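Local coordinates for protein N-acetylglucosaminidase (Paenibacillus barengoltzii, PDB 6INX) that probably hydrolyses glycosidic bonds at N-acetylglucosamine units, as an N-acetylglucosaminidase of glycoside hydrolase family 18, at residues A[110-115]-A[161-166]; A[126-131]-A[167-172]; A[156-161]-A[218-223]. All blocks are in the same frame, centred on the assembly; numbering follows the deposited sequence.

Interaction 1: A[110-115]-A[161-166]; sequences WEYPCY and DQYYID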
ATOM      1  N   TRP A 110     -14.674  14.817   2.446  1.00  8.06           N
ATOM      2  CA  TRP A 110     -14.695  13.855   3.543  1.00  8.21           C
ATOM      3  C   TRP A 110     -13.554  12.862   3.330  1.00 10.39           C
ATOM      4  O   TRP A 110     -13.501  12.173   2.309  1.00  9.94           O
ATOM      5  CB  TRP A 110     -16.054  13.148   3.507  1.00 10.48           C
ATOM      6  CG  TRP A 110     -16.288  12.003   4.474  1.00 10.45           C
ATOM      7  CD1 TRP A 110     -15.438  11.518   5.431  1.00  9.81           C
ATOM      8  CD2 TRP A 110     -17.476  11.215   4.563  1.00  9.49           C
ATOM      9  NE1 TRP A 110     -16.027  10.468   6.104  1.00  9.97           N
ATOM     10  CE2 TRP A 110     -17.281  10.263   5.589  1.00  9.43           C
ATOM     11  CE3 TRP A 110     -18.695  11.229   3.881  1.00 10.23           C
ATOM     12  CZ2 TRP A 110     -18.253   9.336   5.940  1.00 10.19           C
ATOM     13  CZ3 TRP A 110     -19.667  10.320   4.245  1.00  8.24           C
ATOM     14  CH2 TRP A 110     -19.434   9.368   5.251  1.00 10.71           C
ATOM     15  N   GLU A 111     -12.628  12.798   4.282  1.00 10.44           N
ATOM     16  CA  GLU A 111     -11.427  11.985   4.116  1.00  9.97           C
ATOM     17  C   GLU A 111     -11.373  10.941   5.225  1.00  9.27           C
ATOM     18  O   GLU A 111     -10.763  11.189   6.265  1.00 10.69           O
ATOM     19  CB  GLU A 111     -10.188  12.904   4.119  1.00 10.56           C
ATOM     20  CG  GLU A 111     -10.243  13.943   2.993  1.00 11.44           C
ATOM     21  CD  GLU A 111      -8.989  14.805   2.880  1.00 16.94           C
ATOM     22  OE1 GLU A 111      -7.957  14.467   3.478  1.00 19.00           O
ATOM     23  OE2 GLU A 111      -9.044  15.835   2.170  1.00 18.38           O
ATOM     24  N   TYR A 112     -12.012   9.784   5.036  1.00  8.09           N
ATOM     25  CA  TYR A 112     -12.719   9.370   3.819  1.00  8.21           C
ATOM     26  C   TYR A 112     -13.844   8.441   4.282  1.00  9.33           C
ATOM     27  O   TYR A 112     -13.740   7.857   5.360  1.00  9.93           O
ATOM     28  CB  TYR A 112     -11.803   8.544   2.900  1.00  9.62           C
ATOM     29  CG  TYR A 112     -10.403   9.090   2.691  1.00 10.36           C
ATOM     30  CD1 TYR A 112     -10.129  10.001   1.672  1.00 10.21           C
ATOM     31  CD2 TYR A 112      -9.353   8.677   3.509  1.00 11.19           C
ATOM     32  CE1 TYR A 112      -8.831  10.500   1.486  1.00 10.94           C
ATOM     33  CE2 TYR A 112      -8.080   9.160   3.329  1.00 12.75           C
ATOM     34  CZ  TYR A 112      -7.820  10.059   2.323  1.00 12.26           C
ATOM     35  OH  TYR A 112      -6.526  10.528   2.181  1.00 14.21           O
ATOM     36  N   PRO A 113     -14.886   8.242   3.471  1.00  9.89           N
ATOM     37  CA  PRO A 113     -15.946   7.299   3.860  1.00  9.11           C
ATOM     38  C   PRO A 113     -15.367   5.929   4.186  1.00  9.95           C
ATOM     39  O   PRO A 113     -14.595   5.372   3.402  1.00  9.78           O
ATOM     40  CB  PRO A 113     -16.836   7.238   2.613  1.00  9.79           C
ATOM     41  CG  PRO A 113     -16.625   8.556   1.924  1.00  9.68           C
ATOM     42  CD  PRO A 113     -15.167   8.898   2.177  1.00 10.33           C
ATOM     43  N   CYS A 114     -15.704   5.412   5.379  1.00  9.26           N
ATOM     44  CA  CYS A 114     -15.292   4.122   5.941  1.00 10.44           C
ATOM     45  C   CYS A 114     -13.958   4.168   6.678  1.00 11.18           C
ATOM     46  O   CYS A 114     -13.573   3.162   7.288  1.00 10.75           O
ATOM     47  CB  CYS A 114     -15.274   2.964   4.922  1.00 11.79           C
ATOM     48  SG  CYS A 114     -16.844   2.640   4.075  1.00 11.16           S
ATOM     49  N   TYR A 115     -13.243   5.289   6.639  1.00 11.47           N
ATOM     50  CA  TYR A 115     -11.878   5.376   7.154  1.00 11.37           C
ATOM     51  C   TYR A 115     -11.792   6.393   8.283  1.00  8.23           C
ATOM     52  O   TYR A 115     -12.175   7.554   8.113  1.00 10.85           O
ATOM     53  CB  TYR A 115     -10.890   5.691   6.021  1.00  9.29           C
ATOM     54  CG  TYR A 115     -10.917   4.578   5.007  1.00  8.90           C
ATOM     55  CD1 TYR A 115     -10.263   3.381   5.263  1.00 10.02           C
ATOM     56  CD2 TYR A 115     -11.653   4.687   3.837  1.00 10.03           C
ATOM     57  CE1 TYR A 115     -10.310   2.337   4.376  1.00 11.09           C
ATOM     58  CE2 TYR A 115     -11.709   3.640   2.933  1.00 11.52           C
ATOM     59  CZ  TYR A 115     -11.035   2.464   3.212  1.00  9.55           C
ATOM     60  OH  TYR A 115     -11.101   1.413   2.319  1.00 10.98           O
ATOM     61  N   ASP A 161      -6.166   5.952  -3.939  1.00 12.33           N
ATOM     62  CA  ASP A 161      -5.745   4.560  -3.999  1.00 11.37           C
ATOM     63  C   ASP A 161      -6.940   3.625  -3.803  1.00 12.23           C
ATOM     64  O   ASP A 161      -8.090   4.053  -3.617  1.00 10.58           O
ATOM     65  CB  ASP A 161      -4.643   4.308  -2.963  1.00 12.43           C
ATOM     66  CG  ASP A 161      -3.631   3.249  -3.400  1.00 15.15           C
ATOM     67  OD1 ASP A 161      -3.940   2.428  -4.287  1.00 14.62           O
ATOM     68  OD2 ASP A 161      -2.525   3.239  -2.818  1.00 19.96           O
ATOM     69  N   GLN A 162      -6.629   2.326  -3.809  1.00 11.72           N
ATOM     70  CA  GLN A 162      -7.646   1.280  -3.768  1.00 11.34           C
ATOM     71  C   GLN A 162      -8.584   1.433  -2.575  1.00 10.75           C
ATOM     72  O   GLN A 162      -9.780   1.151  -2.685  1.00 12.71           O
ATOM     73  CB  GLN A 162      -6.970  -0.093  -3.729  1.00 11.79           C
ATOM     74  CG  GLN A 162      -7.940  -1.267  -3.812  1.00 14.39           C
ATOM     75  CD  GLN A 162      -8.587  -1.413  -5.174  1.00 18.09           C
ATOM     76  OE1 GLN A 162      -7.900  -1.454  -6.198  1.00 22.48           O
ATOM     77  NE2 GLN A 162      -9.907  -1.501  -5.196  1.00 18.94           N
ATOM     78  N   TYR A 163      -8.054   1.836  -1.418  1.00 10.08           N
ATOM     79  CA  TYR A 163      -8.911   1.969  -0.242  1.00 10.04           C
ATOM     80  C   TYR A 163     -10.139   2.817  -0.542  1.00  9.04           C
ATOM     81  O   TYR A 163     -11.232   2.545  -0.026  1.00  9.40           O
ATOM     82  CB  TYR A 163      -8.130   2.559   0.944  1.00 11.37           C
ATOM     83  CG  TYR A 163      -7.671   3.991   0.736  1.00  9.21           C
ATOM     84  CD1 TYR A 163      -6.410   4.273   0.226  1.00 12.80           C
ATOM     85  CD2 TYR A 163      -8.505   5.067   1.034  1.00 10.56           C
ATOM     86  CE1 TYR A 163      -5.995   5.583   0.023  1.00 11.49           C
ATOM     87  CE2 TYR A 163      -8.092   6.384   0.819  1.00 10.97           C
ATOM     88  CZ  TYR A 163      -6.836   6.623   0.313  1.00  9.33           C
ATOM     89  OH  TYR A 163      -6.415   7.915   0.098  1.00 13.14           O
ATOM     90  N   TYR A 164      -9.978   3.871  -1.347  1.00 10.69           N
ATOM     91  CA  TYR A 164     -11.090   4.799  -1.532  1.00  8.90           C
ATOM     92  C   TYR A 164     -12.189   4.163  -2.372  1.00 11.91           C
ATOM     93  O   TYR A 164     -13.383   4.317  -2.068  1.00 11.36           O
ATOM     94  CB  TYR A 164     -10.609   6.108  -2.164  1.00  9.25           C
ATOM     95  CG  TYR A 164     -11.685   7.175  -2.116  1.00  8.95           C
ATOM     96  CD1 TYR A 164     -12.605   7.299  -3.159  1.00  8.91           C
ATOM     97  CD2 TYR A 164     -11.802   8.024  -1.017  1.00  9.85           C
ATOM     98  CE1 TYR A 164     -13.603   8.261  -3.124  1.00 10.16           C
ATOM     99  CE2 TYR A 164     -12.799   8.995  -0.964  1.00  9.29           C
ATOM    100  CZ  TYR A 164     -13.695   9.102  -2.020  1.00  8.72           C
ATOM    101  OH  TYR A 164     -14.691  10.054  -1.982  1.00 10.78           O
ATOM    102  N   ILE A 165     -11.796   3.432  -3.417  1.00 11.42           N
ATOM    103  CA  ILE A 165     -12.742   2.659  -4.213  1.00 10.88           C
ATOM    104  C   ILE A 165     -13.479   1.663  -3.330  1.00 13.58           C
ATOM    105  O   ILE A 165     -14.698   1.490  -3.443  1.00 12.74           O
ATOM    106  CB  ILE A 165     -11.984   1.948  -5.351  1.00 12.93           C
ATOM    107  CG1 ILE A 165     -11.246   2.963  -6.232  1.00 16.30           C
ATOM    108  CG2 ILE A 165     -12.932   1.071  -6.168  1.00 13.93           C
ATOM    109  CD1 ILE A 165     -12.169   3.900  -6.983  1.00 16.77           C
ATOM    110  N   ASP A 166     -12.750   0.994  -2.427  1.00 10.39           N
ATOM    111  CA  ASP A 166     -13.350  -0.026  -1.581  1.00 11.80           C
ATOM    112  C   ASP A 166     -14.317   0.564  -0.567  1.00 12.31           C
ATOM    113  O   ASP A 166     -15.199  -0.155  -0.089  1.00 13.89           O
ATOM    114  CB  ASP A 166     -12.262  -0.813  -0.843  1.00 12.13           C
ATOM    115  CG  ASP A 166     -11.396  -1.644  -1.780  1.00 15.21           C
ATOM    116  OD1 ASP A 166     -11.779  -1.814  -2.958  1.00 15.25           O
ATOM    117  OD2 ASP A 166     -10.344  -2.144  -1.331  1.00 13.59           O
TER
HETATM  118  O   HOH W   1     -14.149  12.086  -0.304  1.00 11.06           O
HETATM  119  O   HOH W   2     -13.317   5.928   0.955  1.00 12.86           O
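Two edge-to-face pairs place Tyr-163 against both Tyr-112 and Tyr-115. Its edge is directed at the face of Tyr-112, with centroids 5.0 Å apart and planes at 58°; CE2 of Tyr-163 stands over the centre of that ring, while Glu-111 CB covers the opposite face. The Tyr-115 ring takes Tyr-163 CD2 nearer its rim. This reach begins with Tyr-163 CG set between its backbone N and carbonyl carbon (chi1 66°). Apolar packing adds Tyr-164, whose CD2 approaches Tyr-112 CD1 at 3.7 Å and whose CE2 lies 3.9 Å from Pro-113 CD.

A direct hydrogen bond joins the segments: Tyr-115 OH donates to Tyr-163 O over 2.6 Å, with a C=O...donor angle of 115°. Water 1 bridges Trp-110 O and Tyr-164 OH. Arg-210 of the second subunit forms a salt bridge with Asp-166.

Trp-110 and Glu-111 end the DGxDxDxE signature of family 18, so the aromatic cluster probably borders the active site. The loop following strand 105-109 is thereby fixed to helix 162-166. Phe-130 of helix 126-148 touches Pro-113 and Tyr-164, and Phe-220 of helix 213-222 also meets Tyr-164.

Interaction 2: A[126-131]-A[167-172]; sequences DKANFT and GTEMAE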
ATOM      1  N   ASP A 126     -20.699   3.784   5.909  1.00 10.80           N
ATOM      2  CA  ASP A 126     -20.378   4.986   5.140  1.00 11.41           C
ATOM      3  C   ASP A 126     -20.390   4.719   3.639  1.00  9.70           C
ATOM      4  O   ASP A 126     -20.609   5.642   2.848  1.00 10.29           O
ATOM      5  CB  ASP A 126     -18.985   5.511   5.502  1.00 11.36           C
ATOM      6  CG  ASP A 126     -18.863   6.009   6.919  1.00 10.93           C
ATOM      7  OD1 ASP A 126     -19.885   6.257   7.607  1.00 10.56           O
ATOM      8  OD2 ASP A 126     -17.700   6.178   7.335  1.00  9.92           O
ATOM      9  N   LYS A 127     -20.104   3.484   3.227  1.00  9.13           N
ATOM     10  CA  LYS A 127     -20.042   3.197   1.794  1.00 10.32           C
ATOM     11  C   LYS A 127     -21.384   3.466   1.121  1.00 13.80           C
ATOM     12  O   LYS A 127     -21.452   4.165   0.102  1.00 12.81           O
ATOM     13  CB  LYS A 127     -19.579   1.754   1.587  1.00 11.60           C
ATOM     14  CG  LYS A 127     -19.466   1.346   0.131  1.00 10.69           C
ATOM     15  CD  LYS A 127     -18.711   0.041   0.006  1.00 13.20           C
ATOM     16  CE  LYS A 127     -18.711  -0.453  -1.432  1.00 18.99           C
ATOM     17  NZ  LYS A 127     -17.832  -1.653  -1.550  1.00 27.96           N
ATOM     18  N   ALA A 128     -22.470   2.946   1.691  1.00 11.59           N
ATOM     19  CA  ALA A 128     -23.787   3.255   1.147  1.00 13.28           C
ATOM     20  C   ALA A 128     -24.224   4.669   1.513  1.00 11.89           C
ATOM     21  O   ALA A 128     -24.836   5.364   0.693  1.00 12.27           O
ATOM     22  CB  ALA A 128     -24.805   2.225   1.647  1.00 13.53           C
ATOM     23  N   ASN A 129     -23.878   5.130   2.723  1.00 10.70           N
ATOM     24  CA  ASN A 129     -24.402   6.410   3.202  1.00  8.04           C
ATOM     25  C   ASN A 129     -23.800   7.597   2.451  1.00  8.13           C
ATOM     26  O   ASN A 129     -24.454   8.637   2.324  1.00 10.14           O
ATOM     27  CB  ASN A 129     -24.161   6.553   4.712  1.00  8.74           C
ATOM     28  CG  ASN A 129     -25.019   5.618   5.523  1.00 11.36           C
ATOM     29  OD1 ASN A 129     -25.980   5.051   5.014  1.00 13.08           O
ATOM     30  ND2 ASN A 129     -24.672   5.435   6.779  1.00 11.96           N
ATOM     31  N   PHE A 130     -22.562   7.465   1.957  1.00  9.40           N
ATOM     32  CA  PHE A 130     -21.946   8.533   1.167  1.00  9.26           C
ATOM     33  C   PHE A 130     -22.738   8.795  -0.109  1.00  9.55           C
ATOM     34  O   PHE A 130     -22.970   9.953  -0.482  1.00 10.79           O
ATOM     35  CB  PHE A 130     -20.499   8.122   0.854  1.00  8.87           C
ATOM     36  CG  PHE A 130     -19.667   9.150   0.116  1.00  9.46           C
ATOM     37  CD1 PHE A 130     -19.532  10.458   0.581  1.00  9.77           C
ATOM     38  CD2 PHE A 130     -18.937   8.765  -1.010  1.00  8.75           C
ATOM     39  CE1 PHE A 130     -18.713  11.364  -0.073  1.00 10.36           C
ATOM     40  CE2 PHE A 130     -18.119   9.666  -1.671  1.00  9.79           C
ATOM     41  CZ  PHE A 130     -18.004  10.969  -1.206  1.00 10.50           C
ATOM     42  N   THR A 131     -23.180   7.728  -0.779  1.00 10.24           N
ATOM     43  CA  THR A 131     -24.001   7.890  -1.972  1.00 10.53           C
ATOM     44  C   THR A 131     -25.302   8.600  -1.632  1.00 10.32           C
ATOM     45  O   THR A 131     -25.727   9.509  -2.351  1.00 11.65           O
ATOM     46  CB  THR A 131     -24.309   6.522  -2.564  1.00 12.67           C
ATOM     47  OG1 THR A 131     -23.076   5.834  -2.809  1.00 13.11           O
ATOM     48  CG2 THR A 131     -25.076   6.684  -3.878  1.00 15.76           C
ATOM     49  N   GLY A 167     -14.179   1.845  -0.225  1.00 11.27           N
ATOM     50  CA  GLY A 167     -15.065   2.473   0.733  1.00 12.11           C
ATOM     51  C   GLY A 167     -16.193   3.280   0.136  1.00 11.14           C
ATOM     52  O   GLY A 167     -16.927   3.936   0.887  1.00 11.09           O
ATOM     53  N   THR A 168     -16.371   3.244  -1.187  1.00 11.42           N
ATOM     54  CA  THR A 168     -17.395   4.042  -1.853  1.00 11.19           C
ATOM     55  C   THR A 168     -18.053   3.221  -2.958  1.00 12.11           C
ATOM     56  O   THR A 168     -17.630   2.103  -3.272  1.00 13.23           O
ATOM     57  CB  THR A 168     -16.795   5.306  -2.475  1.00 10.70           C
ATOM     58  OG1 THR A 168     -15.750   4.924  -3.375  1.00 11.29           O
ATOM     59  CG2 THR A 168     -16.202   6.207  -1.406  1.00 10.31           C
ATOM     60  N   GLU A 169     -19.090   3.804  -3.549  1.00 11.67           N
ATOM     61  CA  GLU A 169     -19.800   3.258  -4.709  1.00 12.14           C
ATOM     62  C   GLU A 169     -19.640   4.251  -5.859  1.00 11.88           C
ATOM     63  O   GLU A 169     -20.583   4.963  -6.197  1.00 12.35           O
ATOM     64  CB  GLU A 169     -21.298   3.059  -4.373  1.00 14.59           C
ATOM     65  CG  GLU A 169     -21.585   2.202  -3.152  1.00 14.35           C
ATOM     66  CD  GLU A 169     -23.060   2.219  -2.723  1.00 17.27           C
ATOM     67  OE1 GLU A 169     -23.776   3.221  -2.956  1.00 17.89           O
ATOM     68  OE2 GLU A 169     -23.511   1.217  -2.133  1.00 21.16           O
ATOM     69  N   MET A 170     -18.444   4.303  -6.454  1.00 12.89           N
ATOM     70  CA  MET A 170     -18.119   5.427  -7.328  1.00 10.68           C
ATOM     71  C   MET A 170     -18.995   5.480  -8.574  1.00 13.69           C
ATOM     72  O   MET A 170     -19.262   6.571  -9.084  1.00 13.39           O
ATOM     73  CB  MET A 170     -16.633   5.424  -7.688  1.00 11.92           C
ATOM     74  CG  MET A 170     -15.723   5.912  -6.550  1.00 13.08           C
ATOM     75  SD  MET A 170     -16.200   7.505  -5.822  1.00 14.07           S
ATOM     76  CE  MET A 170     -16.279   8.509  -7.311  1.00 14.20           C
ATOM     77  N   ALA A 171     -19.469   4.331  -9.062  1.00 13.75           N
ATOM     78  CA  ALA A 171     -20.343   4.348 -10.231  1.00 14.63           C
ATOM     79  C   ALA A 171     -21.655   5.057  -9.925  1.00 16.59           C
ATOM     80  O   ALA A 171     -22.244   5.685 -10.812  1.00 17.41           O
ATOM     81  CB  ALA A 171     -20.612   2.919 -10.701  1.00 16.88           C
ATOM     82  N   GLU A 172     -22.122   4.967  -8.677  1.00 13.81           N
ATOM     83  CA  GLU A 172     -23.316   5.694  -8.259  1.00 14.13           C
ATOM     84  C   GLU A 172     -22.975   7.129  -7.870  1.00 15.13           C
ATOM     85  O   GLU A 172     -23.668   8.073  -8.263  1.00 17.48           O
ATOM     86  CB  GLU A 172     -23.962   4.977  -7.073  1.00 18.02           C
ATOM     87  CG  GLU A 172     -24.430   3.560  -7.364  1.00 23.27           C
ATOM     88  CD  GLU A 172     -25.469   3.506  -8.467  1.00 29.55           C
ATOM     89  OE1 GLU A 172     -25.308   2.684  -9.395  1.00 38.35           O
ATOM     90  OE2 GLU A 172     -26.439   4.291  -8.412  1.00 35.71           O
TER
HETATM   91  O   HOH W   3     -20.445   5.720  -1.912  1.00 11.23           O
HETATM   92  O   HOH W   4     -16.493  -0.692  -4.082  1.00 26.11           O
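Thr-131 and Glu-169 cross at about a right angle, and the Thr-131 hydroxyl OG1 donates to Glu-169 OE1 over 2.7 Å. The oxygen is met on its anti side, 30° out of the carboxylate plane. Thr-131 has OG1 anti to its own carbonyl carbon (chi1 -55°), which leaves CG2 to pack on Glu-172 CB at 3.8 Å. Glu-169 runs extended beyond CG (chi2 171°), so that its carboxylate passes Lys-127 O and comes to lie beside Ala-128. Water 3 completes this polar cluster: it donates to Lys-127 O and Thr-131 OG1 and accepts from Glu-169 N, so the hydroxyl is gripped from two partners.

Lys-127 is stretched throughout and lies against the other backbone. Its CA makes a CA-H...O contact with Gly-167 O at 3.3 Å, and its CE sits 3.3 Å from Thr-168 O. Water 4 links Lys-127 NZ to that same Thr-168 O, and NZ also makes a weak hydrogen bond to Asp-166 O. Gly-167 O is buried with no hydrogen-bond partner in the model. Phe-130 and Thr-168 point the same way side by side, CD2 meeting CG2 at 3.8 Å.

The first turn of helix 126-148 is thus joined to the link between helices 162-166 and 170-173. Tyr-164 ties the two together, packing on Phe-130 and accepting a hydrogen bond from Thr-168 OG1 at its backbone O, and Val-173 lies against Phe-130 and Thr-131.

Interaction 3: A[156-161]-A[218-223]; sequences IAAGAD and NLFVRA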
ATOM      1  N   ILE A 156     -16.545  16.395  -5.385  1.00  9.69           N
ATOM      2  CA  ILE A 156     -15.862  15.813  -4.239  1.00 10.67           C
ATOM      3  C   ILE A 156     -14.370  15.829  -4.508  1.00 10.47           C
ATOM      4  O   ILE A 156     -13.917  15.901  -5.651  1.00 11.27           O
ATOM      5  CB  ILE A 156     -16.303  14.368  -3.900  1.00 10.65           C
ATOM      6  CG1 ILE A 156     -15.899  13.399  -5.025  1.00 10.67           C
ATOM      7  CG2 ILE A 156     -17.794  14.317  -3.559  1.00 10.98           C
ATOM      8  CD1 ILE A 156     -16.140  11.929  -4.688  1.00 10.56           C
ATOM      9  N   ALA A 157     -13.605  15.771  -3.426  1.00  9.60           N
ATOM     10  CA  ALA A 157     -12.204  15.388  -3.493  1.00  9.95           C
ATOM     11  C   ALA A 157     -12.100  13.967  -2.971  1.00  9.71           C
ATOM     12  O   ALA A 157     -12.586  13.666  -1.869  1.00 11.07           O
ATOM     13  CB  ALA A 157     -11.350  16.309  -2.623  1.00 11.57           C
ATOM     14  N   ALA A 158     -11.471  13.097  -3.752  1.00 10.08           N
ATOM     15  CA  ALA A 158     -11.421  11.675  -3.464  1.00 10.10           C
ATOM     16  C   ALA A 158      -9.992  11.220  -3.216  1.00 10.05           C
ATOM     17  O   ALA A 158      -9.054  11.722  -3.839  1.00 10.39           O
ATOM     18  CB  ALA A 158     -11.999  10.882  -4.640  1.00 12.19           C
ATOM     19  N   GLY A 159      -9.841  10.260  -2.306  1.00 10.19           N
ATOM     20  CA  GLY A 159      -8.563   9.598  -2.138  1.00 10.03           C
ATOM     21  C   GLY A 159      -8.167   8.817  -3.375  1.00 10.72           C
ATOM     22  O   GLY A 159      -9.011   8.331  -4.124  1.00 11.00           O
ATOM     23  N   ALA A 160      -6.861   8.657  -3.572  1.00 11.32           N
ATOM     24  CA  ALA A 160      -6.379   8.212  -4.872  1.00  9.79           C
ATOM     25  C   ALA A 160      -6.267   6.698  -5.023  1.00 12.07           C
ATOM     26  O   ALA A 160      -6.287   6.204  -6.152  1.00 10.58           O
ATOM     27  CB  ALA A 160      -5.000   8.813  -5.154  1.00 11.84           C
ATOM     28  N   ASP A 161      -6.166   5.952  -3.939  1.00 12.33           N
ATOM     29  CA  ASP A 161      -5.745   4.560  -3.999  1.00 11.37           C
ATOM     30  C   ASP A 161      -6.940   3.625  -3.803  1.00 12.23           C
ATOM     31  O   ASP A 161      -8.090   4.053  -3.617  1.00 10.58           O
ATOM     32  CB  ASP A 161      -4.643   4.308  -2.963  1.00 12.43           C
ATOM     33  CG  ASP A 161      -3.631   3.249  -3.400  1.00 15.15           C
ATOM     34  OD1 ASP A 161      -3.940   2.428  -4.287  1.00 14.62           O
ATOM     35  OD2 ASP A 161      -2.525   3.239  -2.818  1.00 19.96           O
ATOM     36  N   ASN A 218      -6.877   5.012 -13.688  1.00 13.57           N
ATOM     37  CA  ASN A 218      -7.333   3.700 -14.124  1.00 13.10           C
ATOM     38  C   ASN A 218      -8.281   3.058 -13.107  1.00 14.27           C
ATOM     39  O   ASN A 218      -9.300   2.473 -13.492  1.00 14.49           O
ATOM     40  CB  ASN A 218      -6.121   2.820 -14.422  1.00 17.98           C
ATOM     41  CG  ASN A 218      -5.447   3.193 -15.729  1.00 24.06           C
ATOM     42  OD1 ASN A 218      -6.025   3.899 -16.557  1.00 30.81           O
ATOM     43  ND2 ASN A 218      -4.217   2.729 -15.919  1.00 32.70           N
ATOM     44  N   LEU A 219      -7.974   3.163 -11.807  1.00 12.95           N
ATOM     45  CA  LEU A 219      -8.870   2.615 -10.785  1.00 12.66           C
ATOM     46  C   LEU A 219     -10.252   3.254 -10.855  1.00 12.53           C
ATOM     47  O   LEU A 219     -11.278   2.563 -10.795  1.00 13.81           O
ATOM     48  CB  LEU A 219      -8.283   2.855  -9.393  1.00 14.00           C
ATOM     49  CG  LEU A 219      -7.097   2.024  -8.922  1.00 15.24           C
ATOM     50  CD1 LEU A 219      -6.685   2.477  -7.522  1.00 17.35           C
ATOM     51  CD2 LEU A 219      -7.446   0.548  -8.935  1.00 21.56           C
ATOM     52  N   PHE A 220     -10.300   4.580 -10.963  1.00 12.30           N
ATOM     53  CA  PHE A 220     -11.584   5.268 -10.951  1.00 10.24           C
ATOM     54  C   PHE A 220     -12.360   5.043 -12.245  1.00 10.81           C
ATOM     55  O   PHE A 220     -13.588   4.938 -12.218  1.00 15.47           O
ATOM     56  CB  PHE A 220     -11.376   6.754 -10.648  1.00 12.66           C
ATOM     57  CG  PHE A 220     -11.226   7.040  -9.176  1.00 10.57           C
ATOM     58  CD1 PHE A 220     -12.315   7.469  -8.439  1.00 11.21           C
ATOM     59  CD2 PHE A 220     -10.020   6.829  -8.522  1.00 11.39           C
ATOM     60  CE1 PHE A 220     -12.198   7.704  -7.067  1.00 12.48           C
ATOM     61  CE2 PHE A 220      -9.897   7.067  -7.151  1.00 11.25           C
ATOM     62  CZ  PHE A 220     -10.989   7.508  -6.428  1.00 11.53           C
ATOM     63  N   VAL A 221     -11.669   4.979 -13.386  1.00 11.83           N
ATOM     64  CA  VAL A 221     -12.353   4.648 -14.637  1.00 12.13           C
ATOM     65  C   VAL A 221     -12.977   3.262 -14.547  1.00 15.00           C
ATOM     66  O   VAL A 221     -14.144   3.060 -14.903  1.00 15.19           O
ATOM     67  CB  VAL A 221     -11.379   4.754 -15.822  1.00 12.92           C
ATOM     68  CG1 VAL A 221     -12.022   4.183 -17.085  1.00 17.09           C
ATOM     69  CG2 VAL A 221     -10.972   6.191 -16.038  1.00 15.56           C
ATOM     70  N   ARG A 222     -12.204   2.285 -14.060  1.00 13.66           N
ATOM     71  CA  ARG A 222     -12.718   0.927 -13.932  1.00 15.82           C
ATOM     72  C   ARG A 222     -13.846   0.840 -12.918  1.00 14.86           C
ATOM     73  O   ARG A 222     -14.715  -0.030 -13.034  1.00 17.23           O
ATOM     74  CB  ARG A 222     -11.587  -0.038 -13.587  1.00 19.01           C
ATOM     75  CG  ARG A 222     -10.795  -0.396 -14.817  1.00 25.04           C
ATOM     76  CD  ARG A 222      -9.454  -1.033 -14.538  1.00 31.75           C
ATOM     77  NE  ARG A 222      -8.554  -0.734 -15.650  1.00 37.72           N
ATOM     78  CZ  ARG A 222      -7.314  -0.282 -15.510  1.00 33.86           C
ATOM     79  NH1 ARG A 222      -6.803  -0.114 -14.296  1.00 37.33           N
ATOM     80  NH2 ARG A 222      -6.576  -0.024 -16.582  1.00 42.96           N
ATOM     81  N   ALA A 223     -13.856   1.737 -11.932  1.00 15.69           N
ATOM     82  CA  ALA A 223     -14.932   1.788 -10.954  1.00 14.52           C
ATOM     83  C   ALA A 223     -16.179   2.473 -11.497  1.00 17.16           C
ATOM     84  O   ALA A 223     -17.221   2.446 -10.832  1.00 18.11           O
ATOM     85  CB  ALA A 223     -14.439   2.486  -9.678  1.00 14.41           C
TER
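The ring of Phe-220 meets the strand end with its edge. Gly-159 O and Ala-160 O both lie at that edge, near the ring plane: Gly-159 O is 3.1 Å from Phe-220 CZ and 3.4 Å from CE2, while Ala-160 O is 3.8 Å from CE2. Carbonyl oxygens placed there face the C-H rim, which carries a slight positive polarisation, and this probably eases the burial of Gly-159 O, an oxygen with no hydrogen-bond partner in the model. Ala-160 O differs in having one, Ser-216 OG. Ala-158 CB approaches obliquely, 3.9 Å from CZ. One face of the ring is met by Ile-165 of helix 162-166, whose CD1 stands over the ring centre; Leu-182 of strand 179-183 touches the side chain as well.

Phe-220 has CG anti to its own carbonyl carbon (chi1 -82°), which starts the side chain on the course by which the ring reaches the strand end. An alanine here would probably open a gap beside Ala-158 CB and leave Gly-159 O without the ring edge that meets it.

Leu-219 supplies the second point of contact. Its CD1 is anti to CA (chi2 179°), at the far end of the side chain, and packs 3.9 Å from Asp-161 C and 4.0 Å from Ala-160 O. Contact here is mainly with the backbone, and it extends the interface from the strand end to the loop residues Ala-160 and Asp-161.

Strand 153-159 pairs in parallel with 105-109 and 179-183, and helix 213-222 lies in the connection from 179-183 to the next parallel strand, 230-235. A helix packing outside a closed parallel sheet, here against a strand end and the loop beyond it, is characteristic of the TIM barrel of family 18.

In the fold
From the N terminus, the chain leaves strand 105-109 through 110-115, enters helix 126-148 and returns along strand 153-159. Interaction 1 closes its loop at helix 162-166, interaction 2 immediately afterwards at 167-172, and interaction 3 much later at helix 213-222. Each begins before the preceding one has closed, so all three cross along the chain. Interactions 1 and 3 share Asp-161, and their centres are about 9 Å apart, as are those of 1 and 2. Tyr-164 links the three, touching Phe-130, Ala-158 and Phe-220. Together they bind the end of strand 153-159 and the segment that follows it to the preceding loop and helix and to the later helix 213-222.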